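Local coordinates for lactococcal prophage ps3 protein 05 (Staphylococcus epidermidis ATCC 12228, PDB 3G8W) that is a probable acetyltransferase of the GNAT family, which would transfer an acetyl group from acetyl-coenzyme A to an acceptor, at residues Trp55-Gly59 with His105-Tyr109. Residues are numbered along the deposited sequence; the frame is centred on the assembly and turned at random.
Sequences WNIFG and HIIQY
Phe58 reaches from strand 55-62 into a recess made by His105, Ile106 and Tyr109, three residues spaced over about one turn of helix 96-112. Its far end, CZ, points at the face of Tyr109, where Phe58 CZ lies 3.5 Å from Tyr109 CG, displaced from the ring centre toward the rim. The two rings form an edge-to-face (T-shaped) pair with centroids 5.1 Å apart and planes at 66°. Ile106 covers one face of Phe58: its CG1 stands 4.2 Å from the ring centroid in a CH-pi contact, and its CD1 extends the contact over Phe58 CD2 and CB. His105 meets the ring obliquely, its ND1 3.8 Å from Phe58 CD1, and completes an aromatic cluster. A flat, wholly apolar side chain suits the centre of this group, since its edge and face can be used at once.

Tyr109 carries its ring toward the strand with CG anti to the backbone N (chi1 174°), and the backbone bond from Tyr109 N to His105 O holds the two aromatic residues one helical turn apart. Tyrosine also extends past the apolar patch, bringing its hydroxyl beside the polar side chain of Asn56, at the partly exposed margin.

Farther out, backbone hydrogen bonds join Asn56 to Leu72 and Phe58 to Cys70, pairing strand 55-62 with strand 65-74, while Ile106 also touches Cys70. Ile57 points to the opposite side of the sheet, onto helix 41-48. Alternating strand residues thus serve helices on the two faces, an alpha/beta layering characteristic of the GNAT fold, here with helix 96-112 packed on its central mixed sheet.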
# COMPACT_ATOMS: atom_id res chain seq x y z
N TRP B 55 -7.02 -7.45 -7.84
CA TRP B 55 -6.59 -8.22 -6.67
C TRP B 55 -6.66 -9.72 -6.99
O TRP B 55 -7.72 -10.35 -6.81
CB TRP B 55 -7.49 -7.87 -5.48
CG TRP B 55 -6.81 -7.91 -4.14
CD1 TRP B 55 -5.62 -8.51 -3.83
CD2 TRP B 55 -7.30 -7.34 -2.92
NE1 TRP B 55 -5.34 -8.34 -2.49
CE2 TRP B 55 -6.35 -7.62 -1.91
CE3 TRP B 55 -8.44 -6.61 -2.57
CZ2 TRP B 55 -6.52 -7.20 -0.59
CZ3 TRP B 55 -8.61 -6.20 -1.26
CH2 TRP B 55 -7.66 -6.50 -0.29
N ASN B 56 -5.55 -10.30 -7.46
CA ASN B 56 -5.60 -11.62 -8.08
C ASN B 56 -4.74 -12.71 -7.47
O ASN B 56 -3.52 -12.58 -7.40
CB ASN B 56 -5.27 -11.52 -9.56
CG ASN B 56 -6.30 -10.74 -10.35
OD1 ASN B 56 -7.21 -10.11 -9.78
ND2 ASN B 56 -6.18 -10.77 -11.67
N ILE B 57 -5.37 -13.78 -7.03
CA ILE B 57 -4.66 -14.93 -6.56
C ILE B 57 -4.46 -15.90 -7.73
O ILE B 57 -5.43 -16.31 -8.38
CB ILE B 57 -5.46 -15.66 -5.48
CG1 ILE B 57 -5.69 -14.74 -4.28
CG2 ILE B 57 -4.73 -16.93 -5.03
CD1 ILE B 57 -6.42 -15.43 -3.15
N PHE B 58 -3.21 -16.29 -7.98
CA PHE B 58 -2.97 -17.36 -8.95
C PHE B 58 -2.64 -18.68 -8.27
O PHE B 58 -2.02 -18.68 -7.20
CB PHE B 58 -1.82 -17.01 -9.86
CG PHE B 58 -2.10 -15.86 -10.76
CD1 PHE B 58 -2.37 -16.08 -12.10
CD2 PHE B 58 -2.04 -14.56 -10.29
CE1 PHE B 58 -2.60 -15.01 -12.95
CE2 PHE B 58 -2.27 -13.47 -11.13
CZ PHE B 58 -2.54 -13.69 -12.46
N GLY B 59 -3.03 -19.78 -8.90
CA GLY B 59 -2.72 -21.12 -8.40
C GLY B 59 -2.04 -22.03 -9.41
O GLY B 59 -2.34 -21.96 -10.60
N HIS B 105 4.65 -17.22 -14.38
CA HIS B 105 3.33 -17.02 -14.97
C HIS B 105 2.87 -15.64 -14.54
O HIS B 105 2.40 -14.84 -15.36
CB HIS B 105 2.35 -18.09 -14.47
CG HIS B 105 1.00 -18.06 -15.13
ND1 HIS B 105 0.06 -17.08 -14.88
CD2 HIS B 105 0.42 -18.91 -16.01
CE1 HIS B 105 -1.03 -17.31 -15.59
NE2 HIS B 105 -0.84 -18.42 -16.28
N ILE B 106 3.04 -15.35 -13.25
CA ILE B 106 2.54 -14.11 -12.69
C ILE B 106 3.27 -12.93 -13.31
O ILE B 106 2.67 -11.90 -13.54
CB ILE B 106 2.60 -14.08 -11.15
CG1 ILE B 106 1.67 -15.16 -10.56
CG2 ILE B 106 2.24 -12.70 -10.64
CD1 ILE B 106 1.60 -15.13 -9.02
N ILE B 107 4.54 -13.11 -13.64
CA ILE B 107 5.27 -12.05 -14.32
C ILE B 107 4.69 -11.82 -15.71
O ILE B 107 4.45 -10.67 -16.10
CB ILE B 107 6.78 -12.30 -14.37
CG1 ILE B 107 7.37 -12.20 -12.96
CG2 ILE B 107 7.45 -11.27 -15.25
CD1 ILE B 107 8.85 -12.50 -12.88
N GLN B 108 4.42 -12.90 -16.44
CA GLN B 108 3.90 -12.76 -17.78
C GLN B 108 2.56 -12.05 -17.79
O GLN B 108 2.29 -11.23 -18.66
CB GLN B 108 3.79 -14.11 -18.49
CG GLN B 108 3.77 -14.01 -20.04
CD GLN B 108 5.00 -13.26 -20.60
OE1 GLN B 108 6.05 -13.20 -19.96
NE2 GLN B 108 4.85 -12.70 -21.79
N TYR B 109 1.72 -12.36 -16.80
CA TYR B 109 0.44 -11.71 -16.64
C TYR B 109 0.62 -10.20 -16.37
O TYR B 109 -0.10 -9.36 -16.96
CB TYR B 109 -0.33 -12.35 -15.50
CG TYR B 109 -1.62 -11.63 -15.19
CD1 TYR B 109 -1.68 -10.66 -14.18
CD2 TYR B 109 -2.79 -11.90 -15.93
CE1 TYR B 109 -2.87 -9.99 -13.90
CE2 TYR B 109 -3.98 -11.24 -15.66
CZ TYR B 109 -4.02 -10.30 -14.64
OH TYR B 109 -5.20 -9.66 -14.39